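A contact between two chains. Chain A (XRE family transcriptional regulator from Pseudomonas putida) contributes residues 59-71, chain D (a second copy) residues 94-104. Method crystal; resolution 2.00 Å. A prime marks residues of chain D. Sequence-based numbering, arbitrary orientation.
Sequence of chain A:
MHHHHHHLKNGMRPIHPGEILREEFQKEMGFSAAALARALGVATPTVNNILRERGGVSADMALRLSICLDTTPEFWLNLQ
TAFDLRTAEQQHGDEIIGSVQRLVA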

# COMPACT_ATOMS: atom_id res chain seq x y z
N ALA A 59 5.28 2.05 -5.29
CA ALA A 59 5.26 3.51 -5.25
C ALA A 59 5.91 4.09 -6.52
O ALA A 59 5.39 5.04 -7.11
CB ALA A 59 5.95 4.02 -3.99
N ASP A 60 7.02 3.50 -6.93
CA ASP A 60 7.68 3.89 -8.19
C ASP A 60 6.73 3.75 -9.38
O ASP A 60 6.61 4.65 -10.22
CB ASP A 60 8.95 3.05 -8.40
CG ASP A 60 9.78 3.54 -9.60
OD1 ASP A 60 9.55 3.07 -10.73
OD2 ASP A 60 10.68 4.39 -9.40
N MET A 61 6.05 2.61 -9.45
CA MET A 61 5.15 2.34 -10.57
C MET A 61 3.97 3.30 -10.60
O MET A 61 3.55 3.77 -11.65
CB MET A 61 4.65 0.90 -10.51
CG MET A 61 3.72 0.54 -11.64
SD MET A 61 4.53 0.69 -13.24
CE MET A 61 5.88 -0.44 -13.01
N ALA A 62 3.46 3.61 -9.42
CA ALA A 62 2.31 4.49 -9.30
C ALA A 62 2.64 5.92 -9.77
O ALA A 62 1.82 6.57 -10.39
CB ALA A 62 1.82 4.50 -7.89
N LEU A 63 3.85 6.39 -9.45
CA LEU A 63 4.34 7.67 -9.94
C LEU A 63 4.47 7.67 -11.46
O LEU A 63 4.04 8.62 -12.14
CB LEU A 63 5.69 8.01 -9.29
CG LEU A 63 5.66 8.33 -7.79
CD1 LEU A 63 7.03 8.66 -7.27
CD2 LEU A 63 4.71 9.49 -7.55
N ARG A 64 5.07 6.61 -11.99
CA ARG A 64 5.22 6.43 -13.44
C ARG A 64 3.85 6.42 -14.12
O ARG A 64 3.66 7.10 -15.14
CB ARG A 64 6.00 5.14 -13.75
CG ARG A 64 7.46 5.21 -13.25
CD ARG A 64 8.29 3.96 -13.50
NE ARG A 64 9.68 4.19 -13.09
CZ ARG A 64 10.60 4.76 -13.86
NH1 ARG A 64 10.31 5.14 -15.09
NH2 ARG A 64 11.83 4.95 -13.40
N LEU A 65 2.90 5.68 -13.56
CA LEU A 65 1.56 5.60 -14.17
C LEU A 65 0.85 6.96 -14.17
O LEU A 65 0.19 7.34 -15.15
CB LEU A 65 0.72 4.56 -13.43
CG LEU A 65 1.04 3.09 -13.75
CD1 LEU A 65 0.54 2.14 -12.66
CD2 LEU A 65 0.39 2.73 -15.05
N SER A 66 0.99 7.69 -13.07
CA SER A 66 0.33 8.99 -12.93
C SER A 66 0.83 9.98 -14.00
O SER A 66 0.04 10.72 -14.58
CB SER A 66 0.58 9.56 -11.54
OG SER A 66 1.92 9.96 -11.38
N ILE A 67 2.14 9.99 -14.25
CA ILE A 67 2.66 10.83 -15.31
C ILE A 67 2.19 10.33 -16.66
O ILE A 67 1.69 11.10 -17.48
CB ILE A 67 4.21 10.89 -15.29
CG1 ILE A 67 4.68 11.57 -14.02
CG2 ILE A 67 4.72 11.68 -16.48
CD1 ILE A 67 6.17 11.68 -13.92
N CYS A 68 2.34 9.03 -16.87
CA CYS A 68 2.08 8.44 -18.17
C CYS A 68 0.61 8.52 -18.58
O CYS A 68 0.31 8.76 -19.75
CB CYS A 68 2.56 6.98 -18.18
SG CYS A 68 2.30 6.13 -19.73
N LEU A 69 -0.29 8.33 -17.62
CA LEU A 69 -1.71 8.23 -17.96
C LEU A 69 -2.56 9.38 -17.43
O LEU A 69 -3.79 9.34 -17.53
CB LEU A 69 -2.30 6.90 -17.45
CG LEU A 69 -1.66 5.59 -17.88
CD1 LEU A 69 -2.21 4.43 -17.07
CD2 LEU A 69 -1.89 5.35 -19.37
N ASP A 70 -1.91 10.39 -16.85
CA ASP A 70 -2.59 11.59 -16.33
C ASP A 70 -3.51 11.33 -15.13
O ASP A 70 -4.69 11.71 -15.13
CB ASP A 70 -3.40 12.27 -17.43
CG ASP A 70 -2.53 12.94 -18.47
OD1 ASP A 70 -1.52 13.56 -18.07
OD2 ASP A 70 -2.85 12.85 -19.68
N THR A 71 -2.97 10.69 -14.09
CA THR A 71 -3.73 10.48 -12.87
C THR A 71 -2.91 10.98 -11.71
O THR A 71 -1.78 11.41 -11.90
CB THR A 71 -4.05 8.99 -12.63
OG1 THR A 71 -2.85 8.32 -12.25
CG2 THR A 71 -4.62 8.35 -13.88
N ASP D 94 13.46 12.67 -9.91
CA ASP D 94 14.13 13.17 -11.10
C ASP D 94 14.33 12.05 -12.14
O ASP D 94 14.14 12.25 -13.34
CB ASP D 94 15.48 13.79 -10.74
CG ASP D 94 15.33 15.06 -9.92
OD1 ASP D 94 14.25 15.70 -10.01
OD2 ASP D 94 16.29 15.42 -9.20
N GLU D 95 14.73 10.88 -11.65
CA GLU D 95 14.90 9.70 -12.48
C GLU D 95 13.59 9.32 -13.18
O GLU D 95 13.59 8.92 -14.34
CB GLU D 95 15.41 8.55 -11.63
CG GLU D 95 15.94 7.37 -12.39
CD GLU D 95 17.02 6.65 -11.61
OE1 GLU D 95 17.30 7.06 -10.46
OE2 GLU D 95 17.60 5.68 -12.16
N ILE D 96 12.48 9.46 -12.47
CA ILE D 96 11.18 9.09 -13.01
C ILE D 96 10.71 10.11 -14.06
O ILE D 96 10.25 9.74 -15.14
CB ILE D 96 10.13 8.95 -11.87
CG1 ILE D 96 10.40 7.68 -11.05
CG2 ILE D 96 8.69 8.95 -12.43
CD1 ILE D 96 9.56 7.59 -9.75
N ILE D 97 10.85 11.38 -13.74
CA ILE D 97 10.43 12.43 -14.68
C ILE D 97 11.25 12.33 -15.96
O ILE D 97 10.71 12.45 -17.06
CB ILE D 97 10.55 13.82 -14.04
CG1 ILE D 97 9.49 13.98 -12.95
CG2 ILE D 97 10.38 14.92 -15.08
CD1 ILE D 97 9.81 15.07 -11.95
N GLY D 98 12.54 12.02 -15.81
CA GLY D 98 13.41 11.87 -16.97
C GLY D 98 13.24 10.63 -17.84
O GLY D 98 13.90 10.51 -18.88
N SER D 99 12.38 9.70 -17.44
CA SER D 99 12.28 8.44 -18.18
C SER D 99 10.85 8.06 -18.60
O SER D 99 10.65 7.07 -19.32
CB SER D 99 12.89 7.30 -17.36
OG SER D 99 12.25 7.16 -16.10
N VAL D 100 9.87 8.85 -18.19
CA VAL D 100 8.47 8.57 -18.53
C VAL D 100 7.94 9.51 -19.61
O VAL D 100 8.19 10.71 -19.55
CB VAL D 100 7.56 8.69 -17.28
CG1 VAL D 100 6.09 8.51 -17.65
CG2 VAL D 100 7.99 7.71 -16.22
N GLN D 101 7.21 8.97 -20.58
CA GLN D 101 6.50 9.80 -21.57
C GLN D 101 4.99 9.56 -21.49
O GLN D 101 4.53 8.42 -21.37
CB GLN D 101 6.96 9.51 -23.01
CG GLN D 101 8.41 9.79 -23.33
CD GLN D 101 8.70 9.61 -24.82
OE1 GLN D 101 7.79 9.38 -25.61
NE2 GLN D 101 9.97 9.71 -25.20
N ARG D 102 4.24 10.66 -21.56
CA ARG D 102 2.79 10.60 -21.69
C ARG D 102 2.43 9.65 -22.82
O ARG D 102 2.92 9.80 -23.93
CB ARG D 102 2.23 12.00 -21.95
CG ARG D 102 0.90 12.35 -21.27
CD ARG D 102 0.60 13.82 -21.55
NE ARG D 102 -0.51 14.38 -20.79
CZ ARG D 102 -0.45 15.53 -20.11
NH1 ARG D 102 0.67 16.24 -20.09
NH2 ARG D 102 -1.52 15.98 -19.46
N LEU D 103 1.60 8.66 -22.56
CA LEU D 103 1.22 7.75 -23.60
C LEU D 103 0.30 8.41 -24.59
O LEU D 103 -0.59 9.13 -24.25
CB LEU D 103 0.55 6.53 -23.02
CG LEU D 103 0.31 5.42 -24.01
CD1 LEU D 103 1.63 4.89 -24.45
CD2 LEU D 103 -0.52 4.32 -23.42
N VAL D 104 0.54 8.15 -25.86
CA VAL D 104 -0.26 8.74 -26.90
C VAL D 104 -1.41 7.85 -27.32
O VAL D 104 -1.24 6.71 -27.73
CB VAL D 104 0.58 9.08 -28.11
CG1 VAL D 104 -0.30 9.53 -29.25
CG2 VAL D 104 1.58 10.15 -27.77
O HOH W 1 14.49 5.38 -14.53

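From residue 59, chain A runs as a helix. The chain D stretch begins with the last part of a helix and continues as an extended tail. The two parts of chain D use the chain A helix differently. The helical part sends a side chain into it, and the tail passes by its C-terminal end. The CA atoms come closest at Cys68 and Arg102′, 4.2 Å apart. Together the two stretches bury 668 Å².

The main bump is Ile96′. Its side chain sits in a hollow formed by Asp60, Leu63, Arg64 and Ile67, residues spaced along one side of the helix. Its CD1 lies 3.7 Å from Leu63 CD1, and its CG2 lies 4.0 Å from Ile67 CD1. These are apolar contacts. The other walls are polar at their tips. Asp60 OD2 is 3.4 Å from Ile96′ CD1. Ile96′ CG1 lies over one face of the Arg64 guanidinium, 3.9 Å from Arg64 NH2. That face is flat and forms no hydrogen bonds of its own, so a hydrocarbon can rest on it.

Arg64 is held in place within its own helix. Its NE donates to Asp60 OD1 at 2.6 Å, in a salt bridge one turn apart. This leaves the end of the side chain to reach chain D. Arg64 NH1 donates a hydrogen bond to Ser99′ OG at 3.0 Å, near the plane of the guanidinium. Ser99′ OG in turn donates to Glu95′ O at 2.8 Å. The serine therefore links the arginine to the backbone carbonyl of Glu95′. A water adds a second link: it accepts from Arg64 NH2 at 2.9 Å and donates to Ser99′ OG at 3.3 Å.

Val100′ is the next bump, and it packs against Arg64, Ile67 and Cys68. Its CA-to-CB bond points toward chain A. Val100′ CG1 packs 3.6 Å from Ile67 CG2 and 3.9 Å from Cys68 CB. Val100′ CG2 is 3.6 Å from Arg64 NH1. Ile67 thus touches both Ile96′ and Val100′, and its CD1 also comes within 4.2 Å of Ile97′ CG1.

Beyond Val100′ the backbones meet directly. Leu103′ N donates to Cys68 O at 3.1 Å, with a nearly straight angle of 167°. At the end of a helix a carbonyl can lack a partner in a following turn, and here the tail supplies one. The Leu103′ side chain also points toward chain A. Its CB lies 3.7 Å from Cys68 SG, and its CD2 is 4.4 Å from Leu69 CD2.

The CA-to-CB bond of Arg102′ points away from chain A, but the long side chain brings its end nearer. Asp70, just past the helix and with positive phi, meets it there. Arg102′ NE donates to Asp70 OD2 at 3.0 Å, and Arg102′ NH2 lies 2.8 Å from Asp70 OD1. This salt bridge closes the contact at an exposed site.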